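Local coordinates for nitrate reductase (Ulva prolifera, PDB 5YLY), which catalyses the first step of nitrate assimilation, probably the NADH-dependent reduction of nitrate to nitrite, and is represented here by its FAD-carrying cytochrome b5 reductase domain, at residues L28-Q33 with K139-H144; V48-F53 with H101-V106; G67-I72 with A89-T94. One frame throughout, in Å; residues are numbered along the deposited sequence. Where two conformers were deposited one is given.

Overall arrangement
All three contacts reach the antiparallel sheet of the FAD-binding domain, and two of them touch the flavin. In contact 3, A89, Y90 and T91 bind the ribityl chain and N5, while contact 2 supplies the backbone oxygen of V105 to N3. Their centres lie about 11 Å apart, and they are tied directly, D103 O standing 2.8 Å from T93 N. Contact 1 sets the loop before strand 34-43 on strand 135-142, farther from the flavin, with the side chain of P141 about 11 Å from FAD. It reaches contact 3 through neighbouring strands, K139 O lying 2.8 Å from L71 N, but does not touch contact 2, whose nearest atoms are about 6 Å away.

Contact 1: residues L28-Q33 with K139-H144; sequences LNPKKQ and KGPIGH
The carboxamide of Q33 lies with one face against the aliphatic chain of K139, whose CB, CD and CE all sit on that side. Q33 NE2 is 3.6 Å from K139 CE, Q33 OE1 is over K139 CB, and the two side chains cross at about a right angle. A second flat group, the peptide between N29 and P30, is faced by the carbonyl of G140, whose O stands 3.0 Å from P30 N, where there is no hydrogen to donate. The same oxygen is 3.4 Å from L28 CB. P30 CD meets P141 CD at 3.9 Å, the two side chains crossing obliquely; a cis peptide precedes P141.

The polar links across the contact run through water. K139 bends at chi3 (-87°), which turns CE towards K32 O. Its NZ gives a hydrogen bond of 2.8 Å to water 2, which donates to P30 O, and another to water 3, which donates to K31 O. The loop receiving them is a type I turn from N29 to K32, reinforced by an Asx turn in which K31 N donates to N29 OD1 (3.1 Å) from above its carbonyl plane.

The turn leads straight into strand 34-43, one neighbour of strand 135-142. On its other side K139 and I142 pair with L71 and H69 of strand 69-75; L28 packs on V138 of strand 135-142 and on M70.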
loop_
_atom_site.group_PDB
_atom_site.type_symbol
_atom_site.label_atom_id
_atom_site.label_comp_id
_atom_site.label_asym_id
_atom_site.label_seq_id
_atom_site.Cartn_x
_atom_site.Cartn_y
_atom_site.Cartn_z
ATOM N N LEU A 28 -1.747 -16.923 7.942
ATOM C CA LEU A 28 -3.041 -16.243 7.920
ATOM C C LEU A 28 -4.233 -17.182 7.829
ATOM O O LEU A 28 -4.274 -18.095 6.990
ATOM C CB LEU A 28 -3.118 -15.172 6.836
ATOM C CG LEU A 28 -2.142 -14.004 6.981
ATOM C CD1 LEU A 28 -2.185 -13.173 5.750
ATOM C CD2 LEU A 28 -2.443 -13.165 8.250
ATOM N N ASN A 29 -5.193 -16.954 8.735
ATOM C CA ASN A 29 -6.431 -17.729 8.826
ATOM C C ASN A 29 -7.542 -16.708 9.045
ATOM O O ASN A 29 -7.564 -16.050 10.084
ATOM C CB ASN A 29 -6.371 -18.748 9.967
ATOM C CG ASN A 29 -7.611 -19.594 10.064
ATOM O OD1 ASN A 29 -8.675 -19.234 9.551
ATOM N ND2 ASN A 29 -7.514 -20.711 10.762
ATOM N N PRO A 30 -8.421 -16.505 8.042
ATOM C CA PRO A 30 -9.426 -15.437 8.150
ATOM C C PRO A 30 -10.437 -15.602 9.288
ATOM O O PRO A 30 -11.133 -14.643 9.606
ATOM C CB PRO A 30 -10.093 -15.449 6.768
ATOM C CG PRO A 30 -9.899 -16.860 6.274
ATOM C CD PRO A 30 -8.510 -17.182 6.729
ATOM N N LYS A 31 -10.474 -16.782 9.927
ATOM C CA LYS A 31 -11.400 -17.082 11.019
ATOM C C LYS A 31 -10.726 -16.892 12.369
ATOM O O LYS A 31 -11.399 -17.044 13.397
ATOM C CB LYS A 31 -11.851 -18.551 10.946
ATOM C CG LYS A 31 -12.542 -18.987 9.668
ATOM C CD LYS A 31 -13.086 -20.383 9.908
ATOM C CE LYS A 31 -13.354 -21.156 8.650
ATOM N NZ LYS A 31 -13.626 -22.584 8.958
ATOM N N LYS A 32 -9.387 -16.641 12.380
ATOM C CA LYS A 32 -8.649 -16.591 13.630
ATOM C C LYS A 32 -7.760 -15.375 13.819
ATOM O O LYS A 32 -7.217 -14.825 12.855
ATOM C CB LYS A 32 -7.786 -17.853 13.780
ATOM C CG LYS A 32 -8.568 -19.143 13.974
ATOM C CD LYS A 32 -7.671 -20.312 14.312
ATOM C CE LYS A 32 -8.495 -21.505 14.725
ATOM N NZ LYS A 32 -7.647 -22.610 15.232
ATOM N N GLN A 33 -7.595 -14.992 15.102
ATOM C CA GLN A 33 -6.655 -13.951 15.532
ATOM C C GLN A 33 -5.398 -14.757 15.831
ATOM O O GLN A 33 -5.434 -15.675 16.664
ATOM C CB GLN A 33 -7.143 -13.234 16.809
ATOM C CG GLN A 33 -8.397 -12.377 16.619
ATOM C CD GLN A 33 -8.181 -11.143 15.759
ATOM O OE1 GLN A 33 -7.060 -10.752 15.425
ATOM N NE2 GLN A 33 -9.269 -10.495 15.388
ATOM N N LYS A 139 -5.219 -10.907 11.820
ATOM C CA LYS A 139 -6.342 -11.569 11.146
ATOM C C LYS A 139 -6.329 -11.248 9.656
ATOM O O LYS A 139 -6.283 -10.082 9.253
ATOM C CB LYS A 139 -7.701 -11.199 11.796
ATOM C CG LYS A 139 -8.890 -11.896 11.109
ATOM C CD LYS A 139 -10.216 -11.765 11.870
ATOM C CE LYS A 139 -10.368 -12.858 12.896
ATOM N NZ LYS A 139 -11.754 -12.914 13.439
ATOM N N GLY A 140 -6.419 -12.279 8.844
ATOM C CA GLY A 140 -6.430 -12.088 7.401
ATOM C C GLY A 140 -6.452 -13.403 6.668
ATOM O O GLY A 140 -6.433 -14.441 7.313
ATOM N N PRO A 141 -6.434 -13.396 5.323
ATOM C CA PRO A 141 -6.407 -12.209 4.449
ATOM C C PRO A 141 -7.728 -11.476 4.374
ATOM O O PRO A 141 -8.795 -12.072 4.548
ATOM C CB PRO A 141 -5.987 -12.771 3.074
ATOM C CG PRO A 141 -5.891 -14.280 3.223
ATOM C CD PRO A 141 -6.488 -14.648 4.548
ATOM N N ILE A 142 -7.643 -10.177 4.134
ATOM C CA ILE A 142 -8.796 -9.306 3.994
ATOM C C ILE A 142 -8.766 -8.693 2.611
ATOM O O ILE A 142 -7.730 -8.180 2.179
ATOM C CB ILE A 142 -8.797 -8.157 5.060
ATOM C CG1 ILE A 142 -8.443 -8.658 6.500
ATOM C CG2 ILE A 142 -10.130 -7.379 5.019
ATOM C CD1 ILE A 142 -9.462 -9.616 7.202
ATOM N N GLY A 143 -9.933 -8.632 1.976
ATOM C CA GLY A 143 -9.993 -7.942 0.702
ATOM C C GLY A 143 -10.745 -8.689 -0.356
ATOM O O GLY A 143 -10.852 -9.908 -0.295
ATOM N N HIS A 144 -11.233 -7.941 -1.329
ATOM C CA HIS A 144 -12.085 -8.399 -2.431
ATOM C C HIS A 144 -11.319 -8.499 -3.757
ATOM O O HIS A 144 -11.789 -9.146 -4.691
ATOM C CB HIS A 144 -13.254 -7.402 -2.570
ATOM C CG HIS A 144 -12.779 -5.981 -2.672
ATOM N ND1 HIS A 144 -12.578 -5.372 -3.907
ATOM C CD2 HIS A 144 -12.386 -5.129 -1.693
ATOM C CE1 HIS A 144 -12.101 -4.170 -3.641
ATOM N NE2 HIS A 144 -11.965 -3.975 -2.321
HETATM O O HOH W 1 -5.157 -14.857 10.734
HETATM O O HOH W 2 -13.443 -13.901 11.413
HETATM O O HOH W 3 -11.245 -14.981 15.891
#

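Contact 2: residues V48-F53 with H101-V106. With FAD (flavin-adenine dinucleotide), chain C.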
loop_
_atom_site.group_PDB
_atom_site.type_symbol
_atom_site.label_atom_id
_atom_site.label_comp_id
_atom_site.label_asym_id
_atom_site.label_seq_id
_atom_site.Cartn_x
_atom_site.Cartn_y
_atom_site.Cartn_z
ATOM N N VAL A 48 9.093 6.976 10.615
ATOM C CA VAL A 48 8.720 5.766 9.882
ATOM C C VAL A 48 9.536 4.630 10.481
ATOM O O VAL A 48 10.768 4.740 10.569
ATOM C CB VAL A 48 8.893 5.852 8.340
ATOM C CG1 VAL A 48 8.411 4.563 7.661
ATOM C CG2 VAL A 48 8.156 7.074 7.772
ATOM N N THR A 49 8.847 3.572 10.925
ATOM C CA THR A 49 9.500 2.400 11.509
ATOM C C THR A 49 9.110 1.150 10.789
ATOM O O THR A 49 7.938 0.985 10.409
ATOM C CB THR A 49 9.187 2.301 13.015
ATOM O OG1 THR A 49 9.666 3.486 13.676
ATOM C CG2 THR A 49 9.843 1.051 13.678
ATOM N N LEU A 50 10.091 0.229 10.624
ATOM C CA LEU A 50 9.825 -1.101 10.064
ATOM C C LEU A 50 9.714 -2.058 11.248
ATOM O O LEU A 50 10.599 -2.084 12.118
ATOM C CB LEU A 50 10.942 -1.573 9.104
ATOM C CG LEU A 50 10.663 -2.940 8.459
ATOM C CD1 LEU A 50 11.075 -2.997 6.967
ATOM C CD2 LEU A 50 11.271 -4.114 9.311
ATOM N N PHE A 51 8.605 -2.799 11.311
ATOM C CA PHE A 51 8.369 -3.779 12.367
ATOM C C PHE A 51 8.464 -5.143 11.716
ATOM O O PHE A 51 7.713 -5.423 10.780
ATOM C CB PHE A 51 6.964 -3.597 12.982
ATOM C CG PHE A 51 6.804 -2.277 13.679
ATOM C CD1 PHE A 51 7.161 -2.134 15.017
ATOM C CD2 PHE A 51 6.360 -1.156 12.984
ATOM C CE1 PHE A 51 7.030 -0.899 15.658
ATOM C CE2 PHE A 51 6.257 0.087 13.610
ATOM C CZ PHE A 51 6.598 0.212 14.949
ATOM N N ARG A 52 9.373 -5.993 12.210
ATOM C CA ARG A 52 9.524 -7.317 11.628
ATOM C C ARG A 52 8.916 -8.305 12.580
ATOM O O ARG A 52 9.423 -8.470 13.692
ATOM C CB ARG A 52 11.015 -7.631 11.367
ATOM C CG ARG A 52 11.219 -9.028 10.733
ATOM C CD ARG A 52 12.567 -9.114 9.998
ATOM N NE ARG A 52 12.598 -8.177 8.862
ATOM C CZ ARG A 52 13.590 -7.331 8.587
ATOM N NH1 ARG A 52 14.691 -7.317 9.334
ATOM N NH2 ARG A 52 13.503 -6.516 7.537
ATOM N N PHE A 53 7.805 -8.933 12.176
ATOM C CA PHE A 53 7.058 -9.858 13.019
ATOM C C PHE A 53 7.290 -11.271 12.584
ATOM O O PHE A 53 7.173 -11.580 11.400
ATOM C CB PHE A 53 5.534 -9.555 12.991
ATOM C CG PHE A 53 5.127 -8.359 13.809
ATOM C CD1 PHE A 53 4.954 -8.465 15.188
ATOM C CD2 PHE A 53 4.935 -7.120 13.208
ATOM C CE1 PHE A 53 4.567 -7.358 15.945
ATOM C CE2 PHE A 53 4.530 -6.019 13.968
ATOM C CZ PHE A 53 4.338 -6.151 15.326
ATOM N N HIS A 101 8.447 -14.603 8.428
ATOM C CA HIS A 101 8.202 -13.296 9.019
ATOM C C HIS A 101 7.504 -12.422 8.000
ATOM O O HIS A 101 7.491 -12.751 6.815
ATOM C CB HIS A 101 9.541 -12.628 9.504
ATOM C CG HIS A 101 10.457 -12.145 8.408
ATOM N ND1 HIS A 101 11.463 -12.942 7.910
ATOM C CD2 HIS A 101 10.492 -10.953 7.765
ATOM C CE1 HIS A 101 12.077 -12.217 6.984
ATOM N NE2 HIS A 101 11.525 -11.016 6.864
ATOM N N PHE A 102 6.980 -11.287 8.446
ATOM C CA PHE A 102 6.487 -10.223 7.576
ATOM C C PHE A 102 7.004 -8.911 8.126
ATOM O O PHE A 102 7.231 -8.772 9.348
ATOM C CB PHE A 102 4.960 -10.199 7.403
ATOM C CG PHE A 102 4.153 -9.943 8.657
ATOM C CD1 PHE A 102 3.856 -8.651 9.059
ATOM C CD2 PHE A 102 3.696 -10.996 9.436
ATOM C CE1 PHE A 102 3.114 -8.413 10.234
ATOM C CE2 PHE A 102 2.928 -10.767 10.588
ATOM C CZ PHE A 102 2.625 -9.481 10.977
ATOM N N ASP A 103 7.134 -7.939 7.234
ATOM C CA ASP A 103 7.614 -6.612 7.608
ATOM C C ASP A 103 6.499 -5.629 7.418
ATOM O O ASP A 103 5.887 -5.643 6.364
ATOM C CB ASP A 103 8.749 -6.193 6.657
ATOM C CG ASP A 103 10.042 -6.943 6.820
ATOM O OD1 ASP A 103 10.118 -7.808 7.724
ATOM O OD2 ASP A 103 10.959 -6.708 6.012
ATOM N N LEU A 104 6.309 -4.712 8.374
ATOM C CA LEU A 104 5.323 -3.649 8.232
ATOM C C LEU A 104 6.116 -2.367 8.202
ATOM O O LEU A 104 6.955 -2.162 9.077
ATOM C CB LEU A 104 4.369 -3.537 9.445
ATOM C CG LEU A 104 3.540 -4.713 9.826
ATOM C CD1 LEU A 104 2.701 -4.325 11.049
ATOM C CD2 LEU A 104 2.633 -5.182 8.632
ATOM N N VAL A 105 5.810 -1.479 7.257
ATOM C CA VAL A 105 6.421 -0.145 7.254
ATOM C C VAL A 105 5.299 0.767 7.712
ATOM O O VAL A 105 4.244 0.811 7.077
ATOM C CB VAL A 105 7.006 0.197 5.861
ATOM C CG1 VAL A 105 7.341 1.683 5.751
ATOM C CG2 VAL A 105 8.233 -0.657 5.601
ATOM N N VAL A 106 5.487 1.432 8.872
ATOM C CA VAL A 106 4.435 2.199 9.504
ATOM C C VAL A 106 4.833 3.654 9.725
ATOM O O VAL A 106 5.869 3.939 10.324
ATOM C CB VAL A 106 3.933 1.513 10.835
ATOM C CG1 VAL A 106 2.799 2.304 11.496
ATOM C CG2 VAL A 106 3.506 0.050 10.602
HETATM P PA FAD C . -5.734 7.111 14.199
HETATM O O1A FAD C . -5.838 7.167 15.678
HETATM O O2A FAD C . -6.686 6.142 13.538
HETATM O O5B FAD C . -5.909 8.621 13.628
HETATM C C5B FAD C . -6.732 8.863 12.466
HETATM C C4B FAD C . -6.007 9.752 11.486
HETATM O O4B FAD C . -5.596 10.985 12.117
HETATM C C3B FAD C . -4.719 9.191 10.901
HETATM O O3B FAD C . -4.968 8.229 9.879
HETATM C C2B FAD C . -4.032 10.458 10.384
HETATM O O2B FAD C . -4.454 10.804 9.071
HETATM C C1B FAD C . -4.491 11.522 11.402
HETATM N N9A FAD C . -3.459 11.935 12.355
HETATM C C8A FAD C . -3.412 11.643 13.693
HETATM N N7A FAD C . -2.352 12.113 14.308
HETATM C C5A FAD C . -1.645 12.752 13.300
HETATM C C6A FAD C . -0.395 13.407 13.282
HETATM N N6A FAD C . 0.476 13.369 14.295
HETATM N N1A FAD C . 0.006 13.968 12.119
HETATM C C2A FAD C . -0.774 13.837 11.037
HETATM N N3A FAD C . -1.943 13.197 10.923
HETATM C C4A FAD C . -2.325 12.671 12.095
HETATM N N1 FAD C . -0.481 2.545 7.452
HETATM C C2 FAD C . 0.880 2.403 7.516
HETATM O O2 FAD C . 1.561 3.179 8.203
HETATM N N3 FAD C . 1.504 1.369 6.798
HETATM C C4 FAD C . 0.858 0.437 5.988
HETATM O O4 FAD C . 1.475 -0.477 5.477
HETATM C C4X FAD C . -0.590 0.618 5.903
HETATM N N5 FAD C . -1.272 -0.192 5.129
HETATM C C5X FAD C . -2.650 0.010 5.020
HETATM C C6 FAD C . -3.386 -0.830 4.171
HETATM C C7 FAD C . -4.765 -0.672 4.029
HETATM C C7M FAD C . -5.507 -1.580 3.079
HETATM C C8 FAD C . -5.435 0.354 4.750
HETATM C C8M FAD C . -6.940 0.523 4.659
HETATM C C9 FAD C . -4.699 1.202 5.577
HETATM C C9A FAD C . -3.314 1.035 5.723
HETATM N N10 FAD C . -2.536 1.866 6.589
HETATM C C10 FAD C . -1.169 1.704 6.686
HETATM C "C1'" FAD C . -3.165 2.827 7.513
HETATM C "C2'" FAD C . -3.493 2.213 8.875
HETATM O "O2'" FAD C . -4.613 1.330 8.775
HETATM C "C3'" FAD C . -3.790 3.265 9.943
HETATM O "O3'" FAD C . -4.890 4.071 9.536
HETATM C "C4'" FAD C . -2.587 4.129 10.330
HETATM O "O4'" FAD C . -1.582 3.291 10.902
HETATM C "C5'" FAD C . -2.924 5.239 11.306
HETATM O "O5'" FAD C . -3.684 4.681 12.399
HETATM P P FAD C . -3.556 5.263 13.894
HETATM O O1P FAD C . -4.322 4.396 14.818
HETATM O O2P FAD C . -2.111 5.529 14.235
HETATM O O3P FAD C . -4.268 6.675 13.738
#
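Two nitrogens of R52 grip the carboxylate of D103 side-on in a salt bridge. NE reaches OD1 at 2.8 Å on its syn side, and NH2 meets OD2 at 3.0 Å from above the carboxylate plane. Both oxygens lie in the guanidinium plane, but the two flat groups are turned 45° to each other. CG of R52 is anti to the backbone N (chi1 -179°), and the bend at chi3 (-64°) places NE alongside D103. L50 CD2 lies over one face of the guanidinium, and NH1 has a second acidic partner in E40.

On the same arginine, CD sits over one face of the H101 ring, 3.9 Å from its centroid, a CH-pi contact. The face of the sheet with F51, F53, F102, L104 and V106 is largely apolar. F53 CB rests over the face of F102, 3.8 Å from the centroid, and the two rings, slid apart, barely overlap. F51 CE2 touches V106 CB at 3.9 Å, the side chains crossing at about a right angle.

Six backbone hydrogen bonds join the antiparallel strands at the pairs T49-V106, F51-L104 and F53-F102. V105 O points instead to the cofactor and accepts from flavin N3 at 2.8 Å, while V106 CG1 lies 3.6 Å from flavin O2.

Strand 48-54 runs between 101-107 and 34-43. Helix 122-129 packs on the F51 and V106 side through L127, with E128 bound to T49 OG1, and L104 and F102 reach across to I72 and M70 of strand 69-75.

Contact 3: residues G67-I72 with A89-T94. With FAD (flavin-adenine dinucleotide), chain C.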
loop_
_atom_site.group_PDB
_atom_site.type_symbol
_atom_site.label_atom_id
_atom_site.label_comp_id
_atom_site.label_asym_id
_atom_site.label_seq_id
_atom_site.Cartn_x
_atom_site.Cartn_y
_atom_site.Cartn_z
ATOM N N GLY A 67 -3.058 -8.261 -3.491
ATOM C CA GLY A 67 -4.281 -7.456 -3.518
ATOM C C GLY A 67 -5.001 -7.434 -2.177
ATOM O O GLY A 67 -5.885 -6.598 -1.951
ATOM N N LYS A 68 -4.587 -8.326 -1.256
ATOM C CA LYS A 68 -5.167 -8.443 0.072
ATOM C C LYS A 68 -4.250 -7.880 1.184
ATOM O O LYS A 68 -3.040 -7.672 0.990
ATOM C CB LYS A 68 -5.602 -9.885 0.342
ATOM C CG LYS A 68 -6.593 -10.333 -0.763
ATOM C CD LYS A 68 -7.463 -11.490 -0.372
ATOM C CE LYS A 68 -8.388 -11.856 -1.517
ATOM N NZ LYS A 68 -9.278 -12.972 -1.131
ATOM N N HIS A 69 -4.853 -7.614 2.354
ATOM C CA HIS A 69 -4.119 -7.050 3.508
ATOM C C HIS A 69 -4.501 -7.822 4.790
ATOM O O HIS A 69 -5.214 -8.828 4.723
ATOM C CB HIS A 69 -4.456 -5.539 3.635
ATOM C CG HIS A 69 -5.900 -5.238 3.940
ATOM N ND1 HIS A 69 -6.820 -4.992 2.932
ATOM C CD2 HIS A 69 -6.515 -5.076 5.141
ATOM C CE1 HIS A 69 -7.970 -4.731 3.545
ATOM N NE2 HIS A 69 -7.830 -4.759 4.874
ATOM N N MET A 70 -4.047 -7.336 5.952
ATOM C CA MET A 70 -4.315 -7.982 7.240
ATOM C C MET A 70 -4.813 -6.970 8.254
ATOM O O MET A 70 -4.553 -5.776 8.106
ATOM C CB MET A 70 -3.022 -8.628 7.793
ATOM C CG MET A 70 -1.900 -7.638 8.007
ATOM S SD MET A 70 -0.242 -8.252 8.493
ATOM C CE MET A 70 -0.188 -9.764 7.635
ATOM N N LEU A 71 -5.477 -7.447 9.298
ATOM C CA LEU A 71 -5.893 -6.569 10.379
ATOM C C LEU A 71 -4.977 -6.900 11.533
ATOM O O LEU A 71 -4.777 -8.073 11.876
ATOM C CB LEU A 71 -7.376 -6.814 10.761
ATOM C CG LEU A 71 -8.361 -6.604 9.630
ATOM C CD1 LEU A 71 -9.787 -6.954 10.098
ATOM C CD2 LEU A 71 -8.302 -5.179 9.105
ATOM N N ILE A 72 -4.372 -5.884 12.103
ATOM C CA ILE A 72 -3.460 -6.104 13.215
ATOM C C ILE A 72 -4.060 -5.450 14.439
ATOM O O ILE A 72 -4.547 -4.321 14.343
ATOM C CB ILE A 72 -2.069 -5.527 12.890
ATOM C CG1 ILE A 72 -1.477 -6.262 11.645
ATOM C CG2 ILE A 72 -1.135 -5.621 14.106
ATOM C CD1 ILE A 72 -0.341 -5.686 11.052
ATOM N N ALA A 89 -5.820 -1.801 9.682
ATOM C CA ALA A 89 -5.421 -2.541 8.490
ATOM C C ALA A 89 -3.974 -2.203 8.104
ATOM O O ALA A 89 -3.581 -1.052 8.200
ATOM C CB ALA A 89 -6.329 -2.180 7.330
ATOM N N TYR A 90 -3.198 -3.200 7.648
ATOM C CA TYR A 90 -1.821 -2.994 7.151
ATOM C C TYR A 90 -1.561 -3.929 5.996
ATOM O O TYR A 90 -2.000 -5.093 6.005
ATOM C CB TYR A 90 -0.728 -3.202 8.230
ATOM C CG TYR A 90 -0.822 -2.163 9.311
ATOM C CD1 TYR A 90 -0.271 -0.887 9.134
ATOM C CD2 TYR A 90 -1.573 -2.396 10.464
ATOM C CE1 TYR A 90 -0.464 0.120 10.078
ATOM C CE2 TYR A 90 -1.717 -1.408 11.443
ATOM C CZ TYR A 90 -1.214 -0.139 11.218
ATOM O OH TYR A 90 -1.469 0.838 12.153
ATOM N N THR A 91 -0.840 -3.423 5.012
ATOM C CA THR A 91 -0.339 -4.254 3.925
ATOM C C THR A 91 1.152 -4.341 4.180
ATOM O O THR A 91 1.876 -3.340 4.043
ATOM C CB THR A 91 -0.639 -3.729 2.532
ATOM O OG1 THR A 91 -2.045 -3.625 2.360
ATOM C CG2 THR A 91 -0.071 -4.671 1.434
ATOM N N PRO A 92 1.660 -5.528 4.537
ATOM C CA PRO A 92 3.119 -5.638 4.783
ATOM C C PRO A 92 3.919 -5.345 3.525
ATOM O O PRO A 92 3.395 -5.444 2.406
ATOM C CB PRO A 92 3.313 -7.129 5.119
ATOM C CG PRO A 92 1.981 -7.606 5.517
ATOM C CD PRO A 92 0.962 -6.809 4.763
ATOM N N THR A 93 5.199 -4.969 3.704
ATOM C CA THR A 93 6.066 -4.730 2.554
ATOM C C THR A 93 6.744 -6.026 2.094
ATOM O O THR A 93 7.611 -6.003 1.207
ATOM C CB THR A 93 7.072 -3.634 2.870
ATOM O OG1 THR A 93 7.807 -4.006 4.042
ATOM C CG2 THR A 93 6.403 -2.286 3.066
ATOM N N THR A 94 6.384 -7.144 2.726
ATOM C CA THR A 94 6.802 -8.482 2.317
ATOM C C THR A 94 5.487 -9.224 2.041
ATOM O O THR A 94 4.418 -8.800 2.512
ATOM C CB THR A 94 7.631 -9.239 3.390
ATOM O OG1 THR A 94 6.892 -9.294 4.611
ATOM C CG2 THR A 94 8.981 -8.587 3.653
HETATM P PA FAD C . -5.734 7.111 14.199
HETATM O O1A FAD C . -5.838 7.167 15.678
HETATM O O2A FAD C . -6.686 6.142 13.538
HETATM O O5B FAD C . -5.909 8.621 13.628
HETATM C C5B FAD C . -6.732 8.863 12.466
HETATM C C4B FAD C . -6.007 9.752 11.486
HETATM O O4B FAD C . -5.596 10.985 12.117
HETATM C C3B FAD C . -4.719 9.191 10.901
HETATM O O3B FAD C . -4.968 8.229 9.879
HETATM C C2B FAD C . -4.032 10.458 10.384
HETATM O O2B FAD C . -4.454 10.804 9.071
HETATM C C1B FAD C . -4.491 11.522 11.402
HETATM N N9A FAD C . -3.459 11.935 12.355
HETATM C C8A FAD C . -3.412 11.643 13.693
HETATM N N7A FAD C . -2.352 12.113 14.308
HETATM C C5A FAD C . -1.645 12.752 13.300
HETATM C C6A FAD C . -0.395 13.407 13.282
HETATM N N6A FAD C . 0.476 13.369 14.295
HETATM N N1A FAD C . 0.006 13.968 12.119
HETATM C C2A FAD C . -0.774 13.837 11.037
HETATM N N3A FAD C . -1.943 13.197 10.923
HETATM C C4A FAD C . -2.325 12.671 12.095
HETATM N N1 FAD C . -0.481 2.545 7.452
HETATM C C2 FAD C . 0.880 2.403 7.516
HETATM O O2 FAD C . 1.561 3.179 8.203
HETATM N N3 FAD C . 1.504 1.369 6.798
HETATM C C4 FAD C . 0.858 0.437 5.988
HETATM O O4 FAD C . 1.475 -0.477 5.477
HETATM C C4X FAD C . -0.590 0.618 5.903
HETATM N N5 FAD C . -1.272 -0.192 5.129
HETATM C C5X FAD C . -2.650 0.010 5.020
HETATM C C6 FAD C . -3.386 -0.830 4.171
HETATM C C7 FAD C . -4.765 -0.672 4.029
HETATM C C7M FAD C . -5.507 -1.580 3.079
HETATM C C8 FAD C . -5.435 0.354 4.750
HETATM C C8M FAD C . -6.940 0.523 4.659
HETATM C C9 FAD C . -4.699 1.202 5.577
HETATM C C9A FAD C . -3.314 1.035 5.723
HETATM N N10 FAD C . -2.536 1.866 6.589
HETATM C C10 FAD C . -1.169 1.704 6.686
HETATM C "C1'" FAD C . -3.165 2.827 7.513
HETATM C "C2'" FAD C . -3.493 2.213 8.875
HETATM O "O2'" FAD C . -4.613 1.330 8.775
HETATM C "C3'" FAD C . -3.790 3.265 9.943
HETATM O "O3'" FAD C . -4.890 4.071 9.536
HETATM C "C4'" FAD C . -2.587 4.129 10.330
HETATM O "O4'" FAD C . -1.582 3.291 10.902
HETATM C "C5'" FAD C . -2.924 5.239 11.306
HETATM O "O5'" FAD C . -3.684 4.681 12.399
HETATM P P FAD C . -3.556 5.263 13.894
HETATM O O1P FAD C . -4.322 4.396 14.818
HETATM O O2P FAD C . -2.111 5.529 14.235
HETATM O O3P FAD C . -4.268 6.675 13.738
HETATM O O HOH W 4 -3.214 -4.728 0.207
#
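The hairpin of strands 69-75 and 85-90 carries the Arg-x-Tyr-Thr flavin-binding motif of the ferredoxin reductase-like flavoproteins, here R88 to T91. M70 and Y90 form a hydrogen-bonded pair of it, Y90 N donating to M70 O at 2.9 Å and M70 N to Y90 O. The strand ends at Y90, and its last residues, with T91 just after them, face FAD.

Three successive residues hold the cofactor. A89 O accepts from the ribityl O2' at 2.7 Å. The Y90 hydroxyl shares a 2.8 Å hydrogen bond with O4', and O2' lies over one face of the ring while flavin N3 sits at its edge. T91 N gives a longer bond, 3.3 Å, to flavin N5, the atom of the isoalloxazine that accepts hydride when flavins are reduced by NAD(P)H. I72 CD1 packs against the tyrosine from the first strand, 3.6 Å from Y90 CD2, the side chains crossing at about a right angle.

At the dimethylbenzene end, H69 takes part. Its CG lies between the backbone N and the carbonyl carbon (chi1 64°), and the ring presents a face to the flavin methyl C7M, which is 3.6 Å above its plane. A89 CB touches both H69 CD2, at 3.6 Å, and flavin C8. Water 4 lies 2.7 Å from T91 OG1 and donates a weak bond to K68 O.

Strand 69-75 has 135-142 on its other side. F123 and L127 of helix 122-129 pack on Y90, and helix 174-185 meets T91 through P176 and Q179.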